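Local coordinates for flagellar basal body rod modification protein (PDB 4ZZF) that is probably required for assembly of the flagellar hook, where it may act as a scaffolding protein, represented here by a truncated form that includes its Ig-like domain, at residues A[36-44]-A[56-64]; A[107-115]-A[124-132]. One frame throughout, in Å; residues are numbered along the deposited sequence.

Interaction 1 (A[36-44]-A[56-64]); sequences DASKGVPAI and TIPLKDYNG
Ile44 and Ile57 face each other as an antiparallel hydrogen-bonded pair, Ile44 N giving to Ile57 O at 2.7 Å and Ile57 N to Ile44 O at 2.9 Å. Ala43 and Pro58 follow as a non-hydrogen-bonded pair. Beyond them Leu59 N gives to Pro42 O at 2.8 Å, the last backbone bond between the two segments before 59-64 turns away from the strand.

The apolar contacts gather around Leu59. Its CB lies 3.7 Å from Pro42 CB, while its CD2 sits 3.9 Å from Ile44 CD1, the two side chains lying roughly perpendicular. Phe71 of strand 67-73 touches both Ile44 and Leu59, so this face belongs to the domain interior.

At the other end the link is polar. Asn63 holds its CG anti to the backbone N (chi1 -179°), which carries OD1 to within 2.8 Å of Ala37 N; the bond is nearly straight (175°) and uses a lone pair in the carbonyl plane. Ala37 is the second residue of the type I turn from Asp36 to Lys39. Asp36 OD1 accepts from Ser38 N, closing an Asx turn, and also from Ser38 OG, both from the same face of the carboxylate. Together these contacts form the open end of the 43-47/53-58 beta hairpin in the FlgD Ig-like domain, with an Asx-turn loop pinned beside it.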
loop_
_atom_site.group_PDB
_atom_site.type_symbol
_atom_site.label_atom_id
_atom_site.label_comp_id
_atom_site.label_asym_id
_atom_site.label_seq_id
_atom_site.Cartn_x
_atom_site.Cartn_y
_atom_site.Cartn_z
ATOM N N ASP A 36 -5.098 8.258 -28.890
ATOM C CA ASP A 36 -5.629 9.334 -29.708
ATOM C C ASP A 36 -5.070 9.177 -31.116
ATOM O O ASP A 36 -3.895 9.409 -31.324
ATOM C CB ASP A 36 -5.263 10.695 -29.124
ATOM C CG ASP A 36 -5.850 11.867 -29.930
ATOM O OD1 ASP A 36 -6.333 11.667 -31.079
ATOM O OD2 ASP A 36 -5.817 13.009 -29.410
ATOM N N ALA A 37 -5.918 8.822 -32.077
ATOM C CA ALA A 37 -5.459 8.498 -33.426
ATOM C C ALA A 37 -5.136 9.730 -34.291
ATOM O O ALA A 37 -4.714 9.587 -35.451
ATOM C CB ALA A 37 -6.493 7.625 -34.138
ATOM N N SER A 38 -5.338 10.933 -33.750
ATOM C CA SER A 38 -4.925 12.143 -34.468
ATOM C C SER A 38 -3.462 12.491 -34.146
ATOM O O SER A 38 -2.872 13.378 -34.758
ATOM C CB SER A 38 -5.837 13.315 -34.111
ATOM O OG SER A 38 -5.582 13.716 -32.787
ATOM N N LYS A 39 -2.888 11.780 -33.177
ATOM C CA LYS A 39 -1.541 12.054 -32.706
ATOM C C LYS A 39 -0.566 11.065 -33.346
ATOM O O LYS A 39 -0.306 9.992 -32.805
ATOM C CB LYS A 39 -1.490 11.986 -31.169
ATOM C CG LYS A 39 -2.199 13.160 -30.480
ATOM C CD LYS A 39 -2.353 12.984 -28.961
ATOM C CE LYS A 39 -1.033 13.115 -28.213
ATOM N NZ LYS A 39 -0.379 14.435 -28.436
ATOM N N GLY A 40 -0.039 11.441 -34.509
ATOM C CA GLY A 40 0.777 10.551 -35.310
ATOM C C GLY A 40 -0.037 9.400 -35.868
ATOM O O GLY A 40 -1.259 9.497 -35.974
ATOM N N VAL A 41 0.642 8.304 -36.208
ATOM C CA VAL A 41 -0.020 7.099 -36.697
ATOM C C VAL A 41 0.240 5.913 -35.748
ATOM O O VAL A 41 1.296 5.300 -35.809
ATOM C CB VAL A 41 0.462 6.762 -38.131
ATOM C CG1 VAL A 41 -0.256 5.519 -38.682
ATOM C CG2 VAL A 41 0.261 7.982 -39.057
ATOM N N PRO A 42 -0.721 5.598 -34.857
ATOM C CA PRO A 42 -0.487 4.549 -33.855
ATOM C C PRO A 42 -0.567 3.158 -34.465
ATOM O O PRO A 42 -1.420 2.891 -35.305
ATOM C CB PRO A 42 -1.619 4.760 -32.852
ATOM C CG PRO A 42 -2.754 5.269 -33.703
ATOM C CD PRO A 42 -2.077 6.165 -34.741
ATOM N N ALA A 43 0.307 2.268 -34.032
ATOM C CA ALA A 43 0.331 0.944 -34.604
ATOM C C ALA A 43 1.028 -0.047 -33.687
ATOM O O ALA A 43 1.868 0.331 -32.874
ATOM C CB ALA A 43 1.024 0.985 -35.966
ATOM N N ILE A 44 0.664 -1.315 -33.838
ATOM C CA ILE A 44 1.396 -2.450 -33.267
ATOM C C ILE A 44 2.473 -2.969 -34.222
ATOM O O ILE A 44 2.219 -3.128 -35.421
ATOM C CB ILE A 44 0.440 -3.615 -32.961
ATOM C CG1 ILE A 44 -0.607 -3.196 -31.936
ATOM C CG2 ILE A 44 1.208 -4.853 -32.521
ATOM C CD1 ILE A 44 -1.779 -4.167 -31.840
ATOM N N THR A 56 2.684 -5.315 -39.203
ATOM C CA THR A 56 2.251 -4.072 -38.594
ATOM C C THR A 56 0.743 -4.076 -38.579
ATOM O O THR A 56 0.104 -4.368 -39.592
ATOM C CB THR A 56 2.775 -2.822 -39.347
ATOM O OG1 THR A 56 4.199 -2.799 -39.291
ATOM C CG2 THR A 56 2.265 -1.556 -38.695
ATOM N N ILE A 57 0.180 -3.786 -37.414
ATOM C CA ILE A 57 -1.254 -3.671 -37.253
ATOM C C ILE A 57 -1.600 -2.251 -36.821
ATOM O O ILE A 57 -1.174 -1.814 -35.748
ATOM C CB ILE A 57 -1.773 -4.665 -36.212
ATOM C CG1 ILE A 57 -1.310 -6.082 -36.554
ATOM C CG2 ILE A 57 -3.285 -4.591 -36.085
ATOM C CD1 ILE A 57 -1.770 -7.097 -35.554
ATOM N N PRO A 58 -2.365 -1.521 -37.655
ATOM C CA PRO A 58 -2.752 -0.136 -37.341
ATOM C C PRO A 58 -3.678 -0.026 -36.124
ATOM O O PRO A 58 -4.614 -0.812 -35.985
ATOM C CB PRO A 58 -3.477 0.326 -38.620
ATOM C CG PRO A 58 -3.947 -0.934 -39.274
ATOM C CD PRO A 58 -2.875 -1.956 -38.966
ATOM N N LEU A 59 -3.426 0.955 -35.266
ATOM C CA LEU A 59 -4.230 1.143 -34.059
ATOM C C LEU A 59 -5.300 2.226 -34.209
ATOM O O LEU A 59 -6.118 2.438 -33.301
ATOM C CB LEU A 59 -3.321 1.471 -32.876
ATOM C CG LEU A 59 -2.614 0.269 -32.258
ATOM C CD1 LEU A 59 -1.745 0.703 -31.108
ATOM C CD2 LEU A 59 -3.639 -0.750 -31.772
ATOM N N LYS A 60 -5.276 2.899 -35.356
ATOM C CA LYS A 60 -6.290 3.886 -35.765
ATOM C C LYS A 60 -7.701 3.622 -35.217
ATOM O O LYS A 60 -8.336 4.497 -34.616
ATOM C CB LYS A 60 -6.332 3.918 -37.304
ATOM C CG LYS A 60 -7.131 5.010 -37.948
ATOM C CD LYS A 60 -6.788 5.053 -39.446
ATOM C CE LYS A 60 -7.934 5.639 -40.266
ATOM N NZ LYS A 60 -7.634 5.636 -41.728
ATOM N N ASP A 61 -8.182 2.399 -35.413
ATOM C CA ASP A 61 -9.564 2.063 -35.082
ATOM C C ASP A 61 -9.811 1.970 -33.587
ATOM O O ASP A 61 -10.955 1.877 -33.158
ATOM C CB ASP A 61 -9.974 0.741 -35.747
ATOM C CG ASP A 61 -10.076 0.859 -37.263
ATOM O OD1 ASP A 61 -10.535 1.918 -37.752
ATOM O OD2 ASP A 61 -9.687 -0.102 -37.966
ATOM N N TYR A 62 -8.749 1.999 -32.790
ATOM C CA TYR A 62 -8.918 1.834 -31.353
ATOM C C TYR A 62 -8.904 3.178 -30.667
ATOM O O TYR A 62 -8.706 3.273 -29.449
ATOM C CB TYR A 62 -7.835 0.906 -30.787
ATOM C CG TYR A 62 -7.986 -0.511 -31.287
ATOM C CD1 TYR A 62 -7.448 -0.894 -32.510
ATOM C CD2 TYR A 62 -8.703 -1.455 -30.558
ATOM C CE1 TYR A 62 -7.598 -2.183 -32.992
ATOM C CE2 TYR A 62 -8.858 -2.750 -31.024
ATOM C CZ TYR A 62 -8.303 -3.110 -32.242
ATOM O OH TYR A 62 -8.445 -4.392 -32.721
ATOM N N ASN A 63 -9.119 4.221 -31.465
ATOM C CA ASN A 63 -9.176 5.581 -30.951
ATOM C C ASN A 63 -10.102 5.656 -29.757
ATOM O O ASN A 63 -11.201 5.121 -29.793
ATOM C CB ASN A 63 -9.633 6.561 -32.041
ATOM C CG ASN A 63 -9.687 7.985 -31.543
ATOM O OD1 ASN A 63 -8.649 8.628 -31.346
ATOM N ND2 ASN A 63 -10.891 8.481 -31.306
ATOM N N GLY A 64 -9.637 6.266 -28.673
ATOM C CA GLY A 64 -10.470 6.412 -27.491
ATOM C C GLY A 64 -10.341 5.349 -26.407
ATOM O O GLY A 64 -10.809 5.556 -25.284
#

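Interaction 2 (A[107-115]-A[124-132]); sequences RIGRGEVES and MLRMGEMVL
With chi1 at -60° and the chain extended beyond CG, Glu114 reaches along segment 124-132 to bring OE1 within 2.8 Å of Gly128 N, a short but bent bond with the donor above the carboxylate plane. Met127 bends at its last torsion (chi3 52°), turning CE back onto the backbone of the 107-115 segment, 3.4 Å from Gly111 N.

Backbone bonds fix the register. Arg126 O accepts from Glu114 N at 2.8 Å, and Arg126 N gives to Ser115 O at 2.8 Å. Arg126 NE also reaches Ser115 OG at 3.3 Å, a longer, bent bond (136°) to the guanidinium edge, with the hydroxyl somewhat out of its plane. The same hydroxyl is hydrogen-bonded to Glu139 of the second subunit, so the pair lies where two copies of the protein meet.

Two apolar pairs add to this: Val113 CG1 packs 3.9 Å from Leu125 CD2, and Met130 SD lies 4.0 Å from Ile108 CG2. Arg110 instead forms salt bridges with Glu11 and Asp32.

Glu114 and Ser115 both face Arg126, forming a classic beta bulge at the start of strand 115-119. Gly128 belongs to the type II' turn from Met127 to Met130, so the Glu114 carboxylate ties that bulge to the tight hairpin turn joining strands 122-127 and 130-133 in the three-stranded antiparallel sheet.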
loop_
_atom_site.group_PDB
_atom_site.type_symbol
_atom_site.label_atom_id
_atom_site.label_comp_id
_atom_site.label_asym_id
_atom_site.label_seq_id
_atom_site.Cartn_x
_atom_site.Cartn_y
_atom_site.Cartn_z
ATOM N N ARG A 107 4.056 -2.717 -24.837
ATOM C CA ARG A 107 4.540 -4.006 -25.310
ATOM C C ARG A 107 3.858 -5.065 -24.490
ATOM O O ARG A 107 3.335 -4.776 -23.405
ATOM C CB ARG A 107 6.062 -4.133 -25.153
ATOM C CG ARG A 107 6.507 -3.992 -23.694
ATOM C CD ARG A 107 7.863 -4.620 -23.439
ATOM N NE ARG A 107 8.353 -4.394 -22.079
ATOM C CZ ARG A 107 8.404 -5.325 -21.127
ATOM N NH1 ARG A 107 7.980 -6.560 -21.371
ATOM N NH2 ARG A 107 8.877 -5.021 -19.923
ATOM N N ILE A 108 3.858 -6.284 -25.011
ATOM C CA ILE A 108 3.424 -7.440 -24.249
ATOM C C ILE A 108 4.246 -7.591 -22.963
ATOM O O ILE A 108 5.464 -7.401 -22.972
ATOM C CB ILE A 108 3.551 -8.716 -25.099
ATOM C CG1 ILE A 108 2.390 -8.795 -26.084
ATOM C CG2 ILE A 108 3.562 -9.975 -24.232
ATOM C CD1 ILE A 108 2.283 -10.154 -26.743
ATOM N N GLY A 109 3.598 -7.937 -21.856
ATOM C CA GLY A 109 4.339 -8.245 -20.637
ATOM C C GLY A 109 4.587 -7.056 -19.719
ATOM O O GLY A 109 5.506 -7.073 -18.901
ATOM N N ARG A 110 3.771 -6.014 -19.858
ATOM C CA ARG A 110 3.778 -4.911 -18.908
ATOM C C ARG A 110 2.359 -4.397 -18.749
ATOM O O ARG A 110 1.531 -4.561 -19.635
ATOM C CB ARG A 110 4.709 -3.779 -19.369
ATOM C CG ARG A 110 4.245 -3.077 -20.665
ATOM C CD ARG A 110 5.047 -1.801 -20.941
ATOM N NE ARG A 110 4.841 -0.776 -19.920
ATOM C CZ ARG A 110 3.825 0.086 -19.930
ATOM N NH1 ARG A 110 2.922 0.037 -20.900
ATOM N NH2 ARG A 110 3.693 0.984 -18.966
ATOM N N GLY A 111 2.074 -3.772 -17.619
ATOM C CA GLY A 111 0.766 -3.190 -17.422
ATOM C C GLY A 111 0.359 -3.217 -15.973
ATOM O O GLY A 111 1.113 -3.669 -15.095
ATOM N N GLU A 112 -0.849 -2.732 -15.720
ATOM C CA GLU A 112 -1.344 -2.691 -14.364
ATOM C C GLU A 112 -1.511 -4.092 -13.808
ATOM O O GLU A 112 -2.006 -4.989 -14.488
ATOM C CB GLU A 112 -2.663 -1.944 -14.293
ATOM C CG GLU A 112 -3.128 -1.733 -12.862
ATOM C CD GLU A 112 -4.373 -0.860 -12.768
ATOM O OE1 GLU A 112 -5.248 -0.958 -13.659
ATOM O OE2 GLU A 112 -4.463 -0.081 -11.796
ATOM N N VAL A 113 -1.084 -4.282 -12.567
ATOM C CA VAL A 113 -1.348 -5.535 -11.890
ATOM C C VAL A 113 -2.744 -5.520 -11.313
ATOM O O VAL A 113 -3.027 -4.769 -10.385
ATOM C CB VAL A 113 -0.344 -5.800 -10.780
ATOM C CG1 VAL A 113 -0.664 -7.131 -10.105
ATOM C CG2 VAL A 113 1.074 -5.777 -11.355
ATOM N N GLU A 114 -3.619 -6.353 -11.860
ATOM C CA GLU A 114 -5.024 -6.308 -11.494
ATOM C C GLU A 114 -5.351 -7.185 -10.291
ATOM O O GLU A 114 -6.315 -6.932 -9.572
ATOM C CB GLU A 114 -5.882 -6.718 -12.686
ATOM C CG GLU A 114 -5.696 -5.804 -13.884
ATOM C CD GLU A 114 -6.499 -6.252 -15.081
ATOM O OE1 GLU A 114 -6.249 -7.373 -15.570
ATOM O OE2 GLU A 114 -7.381 -5.486 -15.523
ATOM N N SER A 115 -4.560 -8.222 -10.070
ATOM C CA SER A 115 -4.754 -9.047 -8.891
ATOM C C SER A 115 -3.508 -9.869 -8.682
ATOM O O SER A 115 -2.692 -10.000 -9.584
ATOM C CB SER A 115 -5.995 -9.949 -9.030
ATOM O OG SER A 115 -5.717 -11.117 -9.772
ATOM N N MET A 124 1.336 -15.350 -8.309
ATOM C CA MET A 124 1.218 -14.963 -9.710
ATOM C C MET A 124 0.610 -13.564 -9.829
ATOM O O MET A 124 -0.227 -13.168 -9.020
ATOM C CB MET A 124 0.343 -15.959 -10.478
ATOM C CG MET A 124 0.666 -17.407 -10.193
ATOM S SD MET A 124 2.216 -17.901 -10.956
ATOM C CE MET A 124 1.679 -18.041 -12.656
ATOM N N LEU A 125 1.014 -12.830 -10.858
ATOM C CA LEU A 125 0.414 -11.539 -11.150
ATOM C C LEU A 125 -0.617 -11.664 -12.259
ATOM O O LEU A 125 -0.318 -12.200 -13.328
ATOM C CB LEU A 125 1.480 -10.540 -11.571
ATOM C CG LEU A 125 2.663 -10.299 -10.652
ATOM C CD1 LEU A 125 3.679 -9.410 -11.387
ATOM C CD2 LEU A 125 2.166 -9.638 -9.369
ATOM N N ARG A 126 -1.822 -11.162 -12.032
ATOM C CA ARG A 126 -2.774 -11.088 -13.124
ATOM C C ARG A 126 -2.675 -9.731 -13.798
ATOM O O ARG A 126 -2.891 -8.697 -13.168
ATOM C CB ARG A 126 -4.209 -11.335 -12.658
ATOM C CG ARG A 126 -5.212 -11.229 -13.824
ATOM C CD ARG A 126 -6.651 -11.025 -13.360
ATOM N NE ARG A 126 -7.135 -12.142 -12.550
ATOM C CZ ARG A 126 -7.503 -13.324 -13.047
ATOM N NH1 ARG A 126 -7.436 -13.545 -14.368
ATOM N NH2 ARG A 126 -7.930 -14.292 -12.228
ATOM N N MET A 127 -2.344 -9.760 -15.085
ATOM C CA MET A 127 -2.156 -8.566 -15.905
ATOM C C MET A 127 -2.940 -8.712 -17.199
ATOM O O MET A 127 -2.444 -9.264 -18.174
ATOM C CB MET A 127 -0.670 -8.351 -16.204
ATOM C CG MET A 127 0.192 -8.318 -14.948
ATOM S SD MET A 127 1.969 -8.319 -15.238
ATOM C CE MET A 127 2.117 -6.969 -16.403
ATOM N N GLY A 128 -4.168 -8.216 -17.202
ATOM C CA GLY A 128 -5.055 -8.439 -18.323
ATOM C C GLY A 128 -5.309 -9.930 -18.423
ATOM O O GLY A 128 -5.544 -10.587 -17.414
ATOM N N GLU A 129 -5.235 -10.468 -19.633
ATOM C CA GLU A 129 -5.405 -11.906 -19.835
ATOM C C GLU A 129 -4.181 -12.735 -19.427
ATOM O O GLU A 129 -4.273 -13.953 -19.337
ATOM C CB GLU A 129 -5.743 -12.189 -21.299
ATOM C CG GLU A 129 -7.143 -11.743 -21.703
ATOM C CD GLU A 129 -8.223 -12.523 -20.975
ATOM O OE1 GLU A 129 -7.993 -13.716 -20.689
ATOM O OE2 GLU A 129 -9.296 -11.943 -20.686
ATOM N N MET A 130 -3.040 -12.091 -19.183
ATOM C CA MET A 130 -1.835 -12.841 -18.844
ATOM C C MET A 130 -1.739 -13.110 -17.345
ATOM O O MET A 130 -2.152 -12.299 -16.511
ATOM C CB MET A 130 -0.575 -12.112 -19.321
ATOM C CG MET A 130 -0.556 -11.824 -20.817
ATOM S SD MET A 130 0.979 -11.036 -21.372
ATOM C CE MET A 130 2.180 -12.233 -20.808
ATOM N N VAL A 131 -1.200 -14.270 -17.009
ATOM C CA VAL A 131 -0.922 -14.597 -15.630
ATOM C C VAL A 131 0.538 -14.986 -15.549
ATOM O O VAL A 131 0.967 -15.952 -16.177
ATOM C CB VAL A 131 -1.825 -15.715 -15.120
ATOM C CG1 VAL A 131 -1.442 -16.094 -13.688
ATOM C CG2 VAL A 131 -3.266 -15.256 -15.176
ATOM N N LEU A 132 1.308 -14.210 -14.794
ATOM C CA LEU A 132 2.760 -14.343 -14.811
ATOM C C LEU A 132 3.335 -14.489 -13.412
ATOM O O LEU A 132 2.832 -13.892 -12.464
ATOM C CB LEU A 132 3.388 -13.134 -15.512
ATOM C CG LEU A 132 3.009 -12.897 -16.975
ATOM C CD1 LEU A 132 3.543 -11.554 -17.430
ATOM C CD2 LEU A 132 3.554 -14.019 -17.861
#

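Both segments of interaction 1 precede those of interaction 2 along the chain. Their centres are 22 Å apart on opposite sides of the chain's centre, and their nearest atoms remain about 8 Å from each other. They belong to different sheets: the 36-44/56-64 contact lies on the hairpin of the five-stranded sheet, within the Ig-like domain, whereas the 107-115/124-132 contact joins the linking loop to the three-stranded sheet. Strand 104-107, paired with 86-94 in the first sheet, leads directly into that loop. Interaction 1 thus lies wholly within the Ig-like domain, whereas interaction 2 lies where the chain passes from the first sheet to the second, with Ser115 also touching the second subunit.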